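Local atomic coordinates of mandelate racemase/muconate lactonizing enzyme-like protein (Roseovarius sp. TM1035, PDB entry 3RCY), a protein that belongs to the mandelate racemase/muconate lactonizing enzyme group of the enolase superfamily, binds magnesium and is probably an isomerase-like enzyme whose substrate is not established. Residues Gly177-Pro181 with Gln213-Gly218; Asp185-Val190 with Arg221-Ile226; Pro256-Glu261 with Ala278-Ala284; Ala204-Phe208 with Ser230-Tyr234. All blocks are in the same frame, centred on the assembly; numbering follows the deposited sequence. Where two conformers were deposited one is given.

Contact 1 of 4, residues Gly177-Pro181 with Gln213-Gly218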
loop_
_atom_site.group_PDB
_atom_site.type_symbol
_atom_site.label_atom_id
_atom_site.label_comp_id
_atom_site.label_asym_id
_atom_site.label_seq_id
_atom_site.Cartn_x
_atom_site.Cartn_y
_atom_site.Cartn_z
ATOM N N GLY A 177 0.884 17.688 -25.121
ATOM C CA GLY A 177 0.583 17.111 -23.811
ATOM C C GLY A 177 0.967 18.094 -22.721
ATOM O O GLY A 177 1.181 19.277 -22.993
ATOM N N GLY A 178 1.070 17.611 -21.489
ATOM C CA GLY A 178 1.407 18.472 -20.354
ATOM C C GLY A 178 2.665 19.293 -20.586
ATOM O O GLY A 178 3.640 18.799 -21.170
ATOM N N HIS A 179 2.636 20.551 -20.153
ATOM C CA HIS A 179 3.836 21.385 -20.148
ATOM C C HIS A 179 3.983 22.103 -18.814
ATOM O O HIS A 179 3.061 22.101 -17.997
ATOM C CB HIS A 179 3.864 22.380 -21.335
ATOM C CG HIS A 179 2.745 23.379 -21.325
ATOM N ND1 HIS A 179 1.645 23.272 -22.149
ATOM C CD2 HIS A 179 2.561 24.509 -20.600
ATOM C CE1 HIS A 179 0.830 24.289 -21.930
ATOM N NE2 HIS A 179 1.360 25.051 -20.990
ATOM N N MET A 180 5.145 22.702 -18.588
ATOM C CA MET A 180 5.370 23.500 -17.387
ATOM C C MET A 180 4.854 24.915 -17.653
ATOM O O MET A 180 5.155 25.484 -18.699
ATOM C CB MET A 180 6.868 23.511 -17.046
ATOM C CG MET A 180 7.249 24.283 -15.785
ATOM S SD MET A 180 6.803 23.445 -14.253
ATOM C CE MET A 180 8.064 22.155 -14.148
ATOM N N PRO A 181 4.063 25.487 -16.723
ATOM C CA PRO A 181 3.636 26.878 -16.922
ATOM C C PRO A 181 4.831 27.832 -16.970
ATOM O O PRO A 181 5.855 27.590 -16.317
ATOM C CB PRO A 181 2.793 27.176 -15.670
ATOM C CG PRO A 181 3.316 26.200 -14.626
ATOM C CD PRO A 181 3.599 24.950 -15.429
ATOM N N GLN A 213 -3.617 21.562 -19.236
ATOM C CA GLN A 213 -2.407 22.074 -19.901
ATOM C C GLN A 213 -1.107 21.469 -19.379
ATOM O O GLN A 213 -0.090 21.480 -20.077
ATOM C CB GLN A 213 -2.261 23.589 -19.702
ATOM C CG GLN A 213 -3.313 24.462 -20.339
ATOM C CD GLN A 213 -4.367 24.914 -19.348
ATOM O OE1 GLN A 213 -4.901 24.111 -18.573
ATOM N NE2 GLN A 213 -4.682 26.208 -19.374
ATOM N N PHE A 214 -1.126 20.976 -18.145
ATOM C CA PHE A 214 0.112 20.868 -17.377
ATOM C C PHE A 214 0.629 19.475 -17.068
ATOM O O PHE A 214 -0.124 18.507 -16.983
ATOM C CB PHE A 214 -0.025 21.675 -16.080
ATOM C CG PHE A 214 -0.373 23.106 -16.325
ATOM C CD1 PHE A 214 0.501 23.929 -17.040
ATOM C CD2 PHE A 214 -1.589 23.626 -15.892
ATOM C CE1 PHE A 214 0.175 25.254 -17.308
ATOM C CE2 PHE A 214 -1.919 24.953 -16.153
ATOM C CZ PHE A 214 -1.032 25.766 -16.855
ATOM N N THR A 215 1.944 19.404 -16.896
ATOM C CA THR A 215 2.574 18.245 -16.294
ATOM C C THR A 215 2.128 18.236 -14.836
ATOM O O THR A 215 1.654 19.244 -14.329
ATOM C CB THR A 215 4.105 18.344 -16.358
ATOM O OG1 THR A 215 4.527 19.555 -15.728
ATOM C CG2 THR A 215 4.577 18.341 -17.809
ATOM N N THR A 216 2.287 17.099 -14.174
ATOM C CA THR A 216 1.990 16.982 -12.751
ATOM C C THR A 216 2.765 18.040 -11.969
ATOM O O THR A 216 2.199 18.763 -11.139
ATOM C CB THR A 216 2.368 15.578 -12.254
ATOM O OG1 THR A 216 1.816 14.606 -13.151
ATOM C CG2 THR A 216 1.833 15.328 -10.842
ATOM N N ALA A 217 4.059 18.131 -12.263
ATOM C CA ALA A 217 4.951 19.115 -11.654
ATOM C C ALA A 217 4.431 20.543 -11.842
ATOM O O ALA A 217 4.374 21.330 -10.887
ATOM C CB ALA A 217 6.341 18.982 -12.255
ATOM N N GLY A 218 4.052 20.860 -13.078
ATOM C CA GLY A 218 3.528 22.174 -13.433
ATOM C C GLY A 218 2.222 22.504 -12.745
ATOM O O GLY A 218 2.042 23.626 -12.260
HETATM O O HOH W 1 -1.053 21.578 -23.025
#

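Contact 2 of 4, residues Asp185-Val190 with Arg221-Ile226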
loop_
_atom_site.group_PDB
_atom_site.type_symbol
_atom_site.label_atom_id
_atom_site.label_comp_id
_atom_site.label_asym_id
_atom_site.label_seq_id
_atom_site.Cartn_x
_atom_site.Cartn_y
_atom_site.Cartn_z
ATOM N N ASP A 185 2.417 32.810 -16.628
ATOM C CA ASP A 185 1.162 32.058 -16.430
ATOM C C ASP A 185 0.802 31.976 -14.951
ATOM O O ASP A 185 -0.367 32.113 -14.564
ATOM C CB ASP A 185 1.266 30.629 -16.998
ATOM C CG ASP A 185 1.478 30.605 -18.503
ATOM O OD1 ASP A 185 0.915 31.471 -19.193
ATOM O OD2 ASP A 185 2.194 29.708 -18.998
ATOM N N ILE A 186 1.809 31.717 -14.123
ATOM C CA ILE A 186 1.590 31.646 -12.691
ATOM C C ILE A 186 1.200 33.013 -12.137
ATOM O O ILE A 186 0.191 33.122 -11.443
ATOM C CB ILE A 186 2.792 31.015 -11.935
ATOM C CG1 ILE A 186 2.946 29.539 -12.345
ATOM C CG2 ILE A 186 2.591 31.136 -10.411
ATOM C CD1 ILE A 186 4.242 28.864 -11.866
ATOM N N SER A 187 1.962 34.057 -12.467
ATOM C CA SER A 187 1.671 35.391 -11.942
ATOM C C SER A 187 0.322 35.913 -12.427
ATOM O O SER A 187 -0.401 36.572 -11.677
ATOM C CB SER A 187 2.779 36.374 -12.303
ATOM O OG SER A 187 4.020 35.925 -11.798
ATOM N N LEU A 188 -0.023 35.620 -13.683
ATOM C CA LEU A 188 -1.326 36.048 -14.205
ATOM C C LEU A 188 -2.466 35.331 -13.475
ATOM O O LEU A 188 -3.488 35.940 -13.163
ATOM C CB LEU A 188 -1.451 35.831 -15.715
ATOM C CG LEU A 188 -2.678 36.504 -16.366
ATOM C CD1 LEU A 188 -2.619 38.035 -16.244
ATOM C CD2 LEU A 188 -2.839 36.091 -17.829
ATOM N N SER A 189 -2.275 34.039 -13.206
ATOM C CA SER A 189 -3.266 33.250 -12.484
ATOM C C SER A 189 -3.502 33.804 -11.080
ATOM O O SER A 189 -4.638 33.853 -10.619
ATOM C CB SER A 189 -2.851 31.778 -12.406
ATOM O OG SER A 189 -2.844 31.195 -13.695
ATOM N N VAL A 190 -2.419 34.207 -10.414
ATOM C CA VAL A 190 -2.493 34.839 -9.097
ATOM C C VAL A 190 -3.216 36.197 -9.198
ATOM O O VAL A 190 -4.094 36.502 -8.388
ATOM C CB VAL A 190 -1.073 34.991 -8.465
ATOM C CG1 VAL A 190 -1.098 35.898 -7.243
ATOM C CG2 VAL A 190 -0.486 33.610 -8.101
ATOM N N ARG A 221 2.952 23.356 -9.073
ATOM C CA ARG A 221 3.508 24.709 -8.928
ATOM C C ARG A 221 2.441 25.800 -9.106
ATOM O O ARG A 221 2.417 26.774 -8.355
ATOM C CB ARG A 221 4.671 24.937 -9.884
ATOM C CG ARG A 221 5.905 24.091 -9.567
ATOM C CD ARG A 221 7.112 24.547 -10.380
ATOM N NE ARG A 221 7.336 25.984 -10.252
ATOM C CZ ARG A 221 7.395 26.845 -11.266
ATOM N NH1 ARG A 221 7.279 26.427 -12.530
ATOM N NH2 ARG A 221 7.594 28.130 -11.008
ATOM N N LEU A 222 1.558 25.627 -10.088
ATOM C CA LEU A 222 0.486 26.605 -10.310
ATOM C C LEU A 222 -0.554 26.539 -9.196
ATOM O O LEU A 222 -0.987 27.572 -8.665
ATOM C CB LEU A 222 -0.175 26.418 -11.683
ATOM C CG LEU A 222 -1.413 27.289 -11.950
ATOM C CD1 LEU A 222 -1.031 28.750 -12.108
ATOM C CD2 LEU A 222 -2.146 26.803 -13.184
ATOM N N GLY A 223 -0.944 25.319 -8.848
ATOM C CA GLY A 223 -1.902 25.077 -7.773
ATOM C C GLY A 223 -1.516 25.745 -6.467
ATOM O O GLY A 223 -2.326 26.452 -5.871
ATOM N N GLN A 224 -0.275 25.531 -6.018
ATOM C CA GLN A 224 0.157 26.076 -4.737
ATOM C C GLN A 224 0.117 27.615 -4.700
ATOM O O GLN A 224 -0.172 28.205 -3.659
ATOM C CB GLN A 224 1.533 25.517 -4.324
ATOM C CG GLN A 224 2.730 26.064 -5.091
ATOM C CD GLN A 224 4.019 25.331 -4.738
ATOM O OE1 GLN A 224 4.854 25.843 -3.988
ATOM N NE2 GLN A 224 4.172 24.118 -5.262
ATOM N N ALA A 225 0.362 28.244 -5.853
ATOM C CA ALA A 225 0.360 29.703 -5.979
ATOM C C ALA A 225 -1.023 30.335 -5.793
ATOM O O ALA A 225 -1.132 31.451 -5.297
ATOM C CB ALA A 225 0.956 30.119 -7.322
ATOM N N ILE A 226 -2.072 29.616 -6.182
ATOM C CA ILE A 226 -3.431 30.161 -6.130
ATOM C C ILE A 226 -4.204 29.722 -4.875
ATOM O O ILE A 226 -5.307 30.205 -4.626
ATOM C CB ILE A 226 -4.237 29.847 -7.433
ATOM C CG1 ILE A 226 -4.398 28.334 -7.635
ATOM C CG2 ILE A 226 -3.563 30.499 -8.655
ATOM C CD1 ILE A 226 -5.513 27.934 -8.617
#

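Contact 3 of 4, residues Pro256-Glu261 with Ala278-Ala284. With MG (magnesium ion), chain I.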
loop_
_atom_site.group_PDB
_atom_site.type_symbol
_atom_site.label_atom_id
_atom_site.label_comp_id
_atom_site.label_asym_id
_atom_site.label_seq_id
_atom_site.Cartn_x
_atom_site.Cartn_y
_atom_site.Cartn_z
ATOM N N PRO A 256 -9.605 21.396 -3.968
ATOM C CA PRO A 256 -10.290 20.236 -4.546
ATOM C C PRO A 256 -10.112 20.166 -6.052
ATOM O O PRO A 256 -10.215 21.186 -6.751
ATOM C CB PRO A 256 -11.764 20.480 -4.195
ATOM C CG PRO A 256 -11.705 21.318 -2.952
ATOM C CD PRO A 256 -10.528 22.233 -3.180
ATOM N N VAL A 257 -9.829 18.969 -6.548
ATOM C CA VAL A 257 -9.638 18.768 -7.981
ATOM C C VAL A 257 -10.964 18.341 -8.607
ATOM O O VAL A 257 -11.683 17.507 -8.045
ATOM C CB VAL A 257 -8.505 17.751 -8.269
ATOM C CG1 VAL A 257 -8.452 17.372 -9.766
ATOM C CG2 VAL A 257 -7.154 18.326 -7.803
ATOM N N ALA A 258 -11.294 18.962 -9.736
ATOM C CA ALA A 258 -12.499 18.654 -10.488
ATOM C C ALA A 258 -12.084 18.172 -11.862
ATOM O O ALA A 258 -11.151 18.710 -12.462
ATOM C CB ALA A 258 -13.397 19.893 -10.614
ATOM N N THR A 259 -12.771 17.157 -12.366
ATOM C CA THR A 259 -12.494 16.680 -13.710
ATOM C C THR A 259 -13.671 15.882 -14.259
ATOM O O THR A 259 -14.576 15.501 -13.508
ATOM C CB THR A 259 -11.194 15.820 -13.755
ATOM O OG1 THR A 259 -10.652 15.855 -15.079
ATOM C CG2 THR A 259 -11.462 14.359 -13.328
ATOM N N GLY A 260 -13.660 15.644 -15.567
ATOM C CA GLY A 260 -14.556 14.655 -16.152
ATOM C C GLY A 260 -15.043 14.925 -17.561
ATOM O O GLY A 260 -15.578 14.022 -18.216
ATOM N N GLU A 261 -14.870 16.154 -18.044
ATOM C CA GLU A 261 -15.487 16.527 -19.319
ATOM C C GLU A 261 -14.960 15.743 -20.519
ATOM O O GLU A 261 -15.641 15.646 -21.535
ATOM C CB GLU A 261 -15.372 18.025 -19.577
ATOM C CG GLU A 261 -13.996 18.480 -20.040
ATOM C CD GLU A 261 -13.895 19.988 -20.049
ATOM O OE1 GLU A 261 -13.949 20.586 -18.946
ATOM O OE2 GLU A 261 -13.786 20.577 -21.152
ATOM N N ALA A 278 -9.950 12.978 -8.217
ATOM C CA ALA A 278 -10.853 14.123 -8.194
ATOM C C ALA A 278 -11.945 13.973 -7.144
ATOM O O ALA A 278 -12.430 12.865 -6.881
ATOM C CB ALA A 278 -11.478 14.359 -9.573
ATOM N N ALA A 279 -12.339 15.110 -6.578
ATOM C CA ALA A 279 -13.414 15.183 -5.594
ATOM C C ALA A 279 -14.730 15.600 -6.250
ATOM O O ALA A 279 -15.805 15.410 -5.685
ATOM C CB ALA A 279 -13.040 16.183 -4.508
ATOM N N ILE A 280 -14.629 16.180 -7.442
ATOM C CA ILE A 280 -15.787 16.718 -8.163
ATOM C C ILE A 280 -15.782 16.196 -9.601
ATOM O O ILE A 280 -14.798 16.366 -10.320
ATOM C CB ILE A 280 -15.788 18.270 -8.124
ATOM C CG1 ILE A 280 -15.968 18.762 -6.671
ATOM C CG2 ILE A 280 -16.874 18.856 -9.054
ATOM C CD1 ILE A 280 -15.385 20.163 -6.380
ATOM N N LEU A 281 -16.875 15.547 -10.004
ATOM C CA LEU A 281 -16.942 14.919 -11.324
ATOM C C LEU A 281 -17.766 15.760 -12.284
ATOM O O LEU A 281 -18.882 16.155 -11.961
ATOM C CB LEU A 281 -17.512 13.490 -11.234
ATOM C CG LEU A 281 -16.799 12.515 -10.283
ATOM C CD1 LEU A 281 -17.443 11.124 -10.319
ATOM C CD2 LEU A 281 -15.280 12.424 -10.542
ATOM N N GLN A 282 -17.212 16.004 -13.471
ATOM C CA GLN A 282 -17.815 16.916 -14.441
ATOM C C GLN A 282 -18.076 16.240 -15.789
ATOM O O GLN A 282 -17.539 16.672 -16.819
ATOM C CB GLN A 282 -16.910 18.139 -14.634
ATOM C CG GLN A 282 -16.528 18.850 -13.332
ATOM C CD GLN A 282 -15.421 19.856 -13.537
ATOM O OE1 GLN A 282 -14.334 19.519 -14.020
ATOM N NE2 GLN A 282 -15.685 21.105 -13.164
ATOM N N PRO A 283 -18.905 15.179 -15.801
ATOM C CA PRO A 283 -19.113 14.536 -17.092
ATOM C C PRO A 283 -19.899 15.447 -18.019
ATOM O O PRO A 283 -20.720 16.261 -17.563
ATOM C CB PRO A 283 -19.963 13.320 -16.747
ATOM C CG PRO A 283 -20.790 13.782 -15.549
ATOM C CD PRO A 283 -19.825 14.666 -14.764
ATOM N N ALA A 284 -19.602 15.345 -19.308
ATOM C CA ALA A 284 -20.494 15.884 -20.317
ATOM C C ALA A 284 -21.446 14.749 -20.677
ATOM O O ALA A 284 -21.025 13.749 -21.268
ATOM C CB ALA A 284 -19.696 16.338 -21.544
HETATM MG MG MG I . -13.527 22.638 -18.368
HETATM O O HOH W 2 -17.594 13.550 -20.240
HETATM O O HOH W 3 -13.803 18.714 -16.670
HETATM O O HOH W 4 -13.011 22.880 -20.596
HETATM O O HOH W 5 -12.645 24.596 -17.763
HETATM O O HOH W 6 -15.564 23.717 -18.792
HETATM O O HOH W 7 -11.300 22.007 -18.556
#

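Contact 4 of 4, residues Ala204-Phe208 with Ser230-Tyr234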
loop_
_atom_site.group_PDB
_atom_site.type_symbol
_atom_site.label_atom_id
_atom_site.label_comp_id
_atom_site.label_asym_id
_atom_site.label_seq_id
_atom_site.Cartn_x
_atom_site.Cartn_y
_atom_site.Cartn_z
ATOM N N ALA A 204 -19.333 34.963 -3.907
ATOM C CA ALA A 204 -19.193 33.909 -4.914
ATOM C C ALA A 204 -17.927 33.099 -4.718
ATOM O O ALA A 204 -16.937 33.595 -4.168
ATOM C CB ALA A 204 -19.220 34.495 -6.309
ATOM N N ASP A 205 -17.971 31.849 -5.167
ATOM C CA ASP A 205 -16.775 31.014 -5.240
ATOM C C ASP A 205 -16.001 31.235 -6.532
ATOM O O ASP A 205 -16.580 31.596 -7.555
ATOM C CB ASP A 205 -17.145 29.540 -5.092
ATOM C CG ASP A 205 -17.501 29.186 -3.667
ATOM O OD1 ASP A 205 -16.586 29.181 -2.804
ATOM O OD2 ASP A 205 -18.699 28.929 -3.415
ATOM N N LEU A 206 -14.689 31.035 -6.453
ATOM C CA LEU A 206 -13.812 31.066 -7.615
ATOM C C LEU A 206 -13.601 29.639 -8.104
ATOM O O LEU A 206 -13.199 28.760 -7.332
ATOM C CB LEU A 206 -12.463 31.690 -7.242
ATOM C CG LEU A 206 -12.238 33.205 -7.299
ATOM C CD1 LEU A 206 -13.346 33.998 -6.629
ATOM C CD2 LEU A 206 -10.868 33.540 -6.687
ATOM N N LEU A 207 -13.889 29.409 -9.381
ATOM C CA LEU A 207 -13.664 28.106 -9.994
ATOM C C LEU A 207 -12.503 28.257 -10.966
ATOM O O LEU A 207 -12.603 28.998 -11.946
ATOM C CB LEU A 207 -14.926 27.617 -10.717
ATOM C CG LEU A 207 -16.239 27.716 -9.922
ATOM C CD1 LEU A 207 -17.421 27.465 -10.820
ATOM C CD2 LEU A 207 -16.268 26.747 -8.738
ATOM N N PHE A 208 -11.393 27.584 -10.669
ATOM C CA PHE A 208 -10.201 27.709 -11.491
ATOM C C PHE A 208 -10.268 26.688 -12.617
ATOM O O PHE A 208 -9.983 25.492 -12.422
ATOM C CB PHE A 208 -8.925 27.564 -10.657
ATOM C CG PHE A 208 -7.731 28.175 -11.305
ATOM C CD1 PHE A 208 -7.485 29.540 -11.189
ATOM C CD2 PHE A 208 -6.868 27.398 -12.066
ATOM C CE1 PHE A 208 -6.383 30.124 -11.810
ATOM C CE2 PHE A 208 -5.760 27.972 -12.694
ATOM C CZ PHE A 208 -5.521 29.339 -12.564
ATOM N N SER A 230 -8.468 30.724 -1.923
ATOM C CA SER A 230 -9.482 29.728 -1.607
ATOM C C SER A 230 -10.393 29.369 -2.805
ATOM O O SER A 230 -11.624 29.397 -2.687
ATOM C CB SER A 230 -10.307 30.174 -0.382
ATOM O OG SER A 230 -11.191 29.135 0.013
ATOM N N PRO A 231 -9.795 29.032 -3.962
ATOM C CA PRO A 231 -10.657 28.588 -5.068
ATOM C C PRO A 231 -11.435 27.321 -4.692
ATOM O O PRO A 231 -10.904 26.449 -3.998
ATOM C CB PRO A 231 -9.665 28.293 -6.193
ATOM C CG PRO A 231 -8.357 28.063 -5.514
ATOM C CD PRO A 231 -8.360 28.926 -4.298
ATOM N N LEU A 232 -12.686 27.237 -5.125
ATOM C CA LEU A 232 -13.539 26.096 -4.790
ATOM C C LEU A 232 -13.058 24.809 -5.469
ATOM O O LEU A 232 -13.135 23.732 -4.883
ATOM C CB LEU A 232 -15.009 26.393 -5.116
ATOM C CG LEU A 232 -16.065 25.342 -4.730
ATOM C CD1 LEU A 232 -17.397 25.989 -4.493
ATOM C CD2 LEU A 232 -16.208 24.256 -5.813
ATOM N N TRP A 233 -12.587 24.920 -6.710
ATOM C CA TRP A 233 -11.980 23.776 -7.384
ATOM C C TRP A 233 -10.870 24.170 -8.353
ATOM O O TRP A 233 -10.758 25.326 -8.749
ATOM C CB TRP A 233 -13.019 22.846 -8.058
ATOM C CG TRP A 233 -13.630 23.299 -9.385
ATOM C CD1 TRP A 233 -12.970 23.744 -10.508
ATOM C CD2 TRP A 233 -15.024 23.274 -9.730
ATOM N NE1 TRP A 233 -13.876 24.023 -11.514
ATOM C CE2 TRP A 233 -15.140 23.740 -11.062
ATOM C CE3 TRP A 233 -16.188 22.911 -9.039
ATOM C CZ2 TRP A 233 -16.376 23.858 -11.710
ATOM C CZ3 TRP A 233 -17.422 23.030 -9.688
ATOM C CH2 TRP A 233 -17.499 23.498 -11.011
ATOM N N TYR A 234 -10.075 23.164 -8.701
ATOM C CA TYR A 234 -8.974 23.242 -9.636
ATOM C C TYR A 234 -9.342 22.204 -10.687
ATOM O O TYR A 234 -9.294 20.994 -10.427
ATOM C CB TYR A 234 -7.680 22.862 -8.899
ATOM C CG TYR A 234 -6.361 23.031 -9.624
ATOM C CD1 TYR A 234 -6.254 23.767 -10.819
ATOM C CD2 TYR A 234 -5.195 22.482 -9.083
ATOM C CE1 TYR A 234 -5.030 23.926 -11.448
ATOM C CE2 TYR A 234 -3.970 22.626 -9.705
ATOM C CZ TYR A 234 -3.888 23.356 -10.883
ATOM O OH TYR A 234 -2.663 23.509 -11.483
HETATM O O HOH W 8 -14.022 30.013 -3.778
#

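Contact 1 of 4, residues Gly177-Pro181 with Gln213-Gly218
H179 and F214 meet where a loop of the enolase-type barrel domain, leading into helix 183-200, lies against the turn that starts helix 216-226. A single beta bridge joins them: H179 N gives a 2.9 Å bond to Q213 O, and T215 N returns one to H179 O. The tight part is aromatic. With its CG between the backbone N and the carbonyl carbon (chi1 63°), the imidazole folds back so that Q213 O lies over one face, while F214 turns its edge toward the imidazole in an offset edge-to-face pair, planes at 75°. P181 CB adds a 3.6 Å contact to F214 CE1. Were H179 an alanine, the F214 edge would probably lose its aromatic partner and a gap would open over Q213 O. The G177 end is looser: a water lies within hydrogen-bonding distance of G177 O and Q213 O, though it has more acceptors in reach than protons to give. At the far end M180, bent at its second and third torsions, brings SD to 3.6 Å from G218 CA. There T215 serves as N-cap, its OG1 accepting from G218 N at 3.0 Å.

Contact 2 of 4, residues Asp185-Val190 with Arg221-Ile226
I186 gives up more surface than any other residue here, and its two branches reach three partners. CD1, the tip of the CG1 branch, lies over one face of the R221 guanidinium, toward its rim and 3.5 Å from NH2, the two side chains crossing at about a right angle. With CG2 anti to the backbone N, that methyl is directed at A225, where it meets CB at 3.6 Å. The I186 and L222 side chains slide past each other in opposite directions, I186 CG1 4.1 Å from L222 CD1. The guanidinium has an apolar methyl on one face, while its NH2 hydrogen-bonds S230 of the second subunit. Helices 183-200 and 216-226, neighbouring outer helices of the beta/alpha barrel, run here in roughly the same direction, 29° apart with axes 9.4 Å from each other. L222, second in buried surface, sends CD1 to S189, touching OG at 3.4 Å and CB at 3.5 Å. That hydroxyl is turned back to its own helix, donating to D185 O at 2.8 Å. S189 N bonds the same oxygen from the opposite face of its plane, giving this carbonyl two donors. A225, on the next turn, takes I186 on one part of its methyl and V190 CG2 on another, the latter 3.9 Å away.

Contact 3 of 4, residues Pro256-Glu261 with Ala278-Ala284
T259 and its neighbours pair with I280-Q282 in parallel register, and the backbone bonds come first. V257 O accepts from two successive amides, A279 N at 2.9 Å and I280 N at 3.3 Å. T259 N then donates to I280 O, and Q282 N to T259 O at 2.7 Å. G260 follows, with backbone angles that by themselves call for glycine; a side chain would also run into Q282 N. Apolar contacts are small: A258 CB meets I280 CB at 3.8 Å on one side of the sheet, P256 CB touches I280 CD1, and V257 CG1 touches A278 CB.

Polar side chains and water form the third group. Q282, its CG anti to the carbonyl carbon and the chain extended beyond, lays its amide against the A258 methyl. Its OE1 accepts at 2.8 Å from a water that also lies within bonding distance of E261 OE1 and accepts from E261 N, while NE2 bonds E235. A leucine in place of Q282 would probably break the water link from this strand to E261 and leave E235 without its amide donor.

Metal coordination completes the list. E261 OE1 binds magnesium at 2.2 Å; four waters and E235 fill the other positions. Carboxylates at the C-terminal ends of successive barrel strands, holding one magnesium, are the hallmark of the enolase superfamily active site.

Contact 4 of 4, residues Ala204-Phe208 with Ser230-Tyr234
F208 N donates to W233 O at 3.0 Å and L232 N to L206 O at 2.7 Å, joining two parallel segments, as between neighbouring strands of the beta/alpha barrel. The side chains divide between the two sides of the sheet. On one, L207 CD2 stands over the centre of the W233 six-membered ring, 3.7 Å from its centroid and 8° off the normal, a CH-pi contact. The indole is brought there by a first torsion of 77°, which sets CG between the backbone N and the carbonyl carbon. L232 lies beside L207, pointing the same way, with their CD2 methyls 3.8 Å apart. On the other side, F208 and Y234 lie side by side, F208 CD2 meeting Y234 CD1 at 3.9 Å.

At the start of strand 205-208, L232 CD1 packs against the D205 carboxylate, 3.3 Å from CG. That buried charge is met by a salt bridge from OD2 to R127, and its OD1 accepts from a water at 2.9 Å. The same water donates to S230 O and accepts from L206 N, tying both segments at their polar end. The carboxylate therefore has charge and hydrogen-bond partners despite its apolar neighbour, and would probably stay ionised, while the other end combines ring and methyl packing with the F208 N-W233 O bond and the Y234 hydroxyl bond to A219 O.

Overall arrangement
All four contacts fall within the enolase-type barrel domain. Contacts 1, 2 and 4 interleave along the chain, sharing the run from the loop before helix 183-200 through strand 205-208 and helix 216-226 to strand 233-235; contact 3 follows. Contacts 1 and 2 both use helix 216-226, their centres 12 Å apart, and both touch the second subunit. Contact 2 rests on contact 4, centres 13 Å apart, where F208 meets S189 and I226, joining helix layer to sheet. Contacts 4 and 3, also 13 Å apart, lie in one sheet and both touch the third subunit. Together the linked contacts join the interfaces and outer helices to the sheet that carries the magnesium ligand.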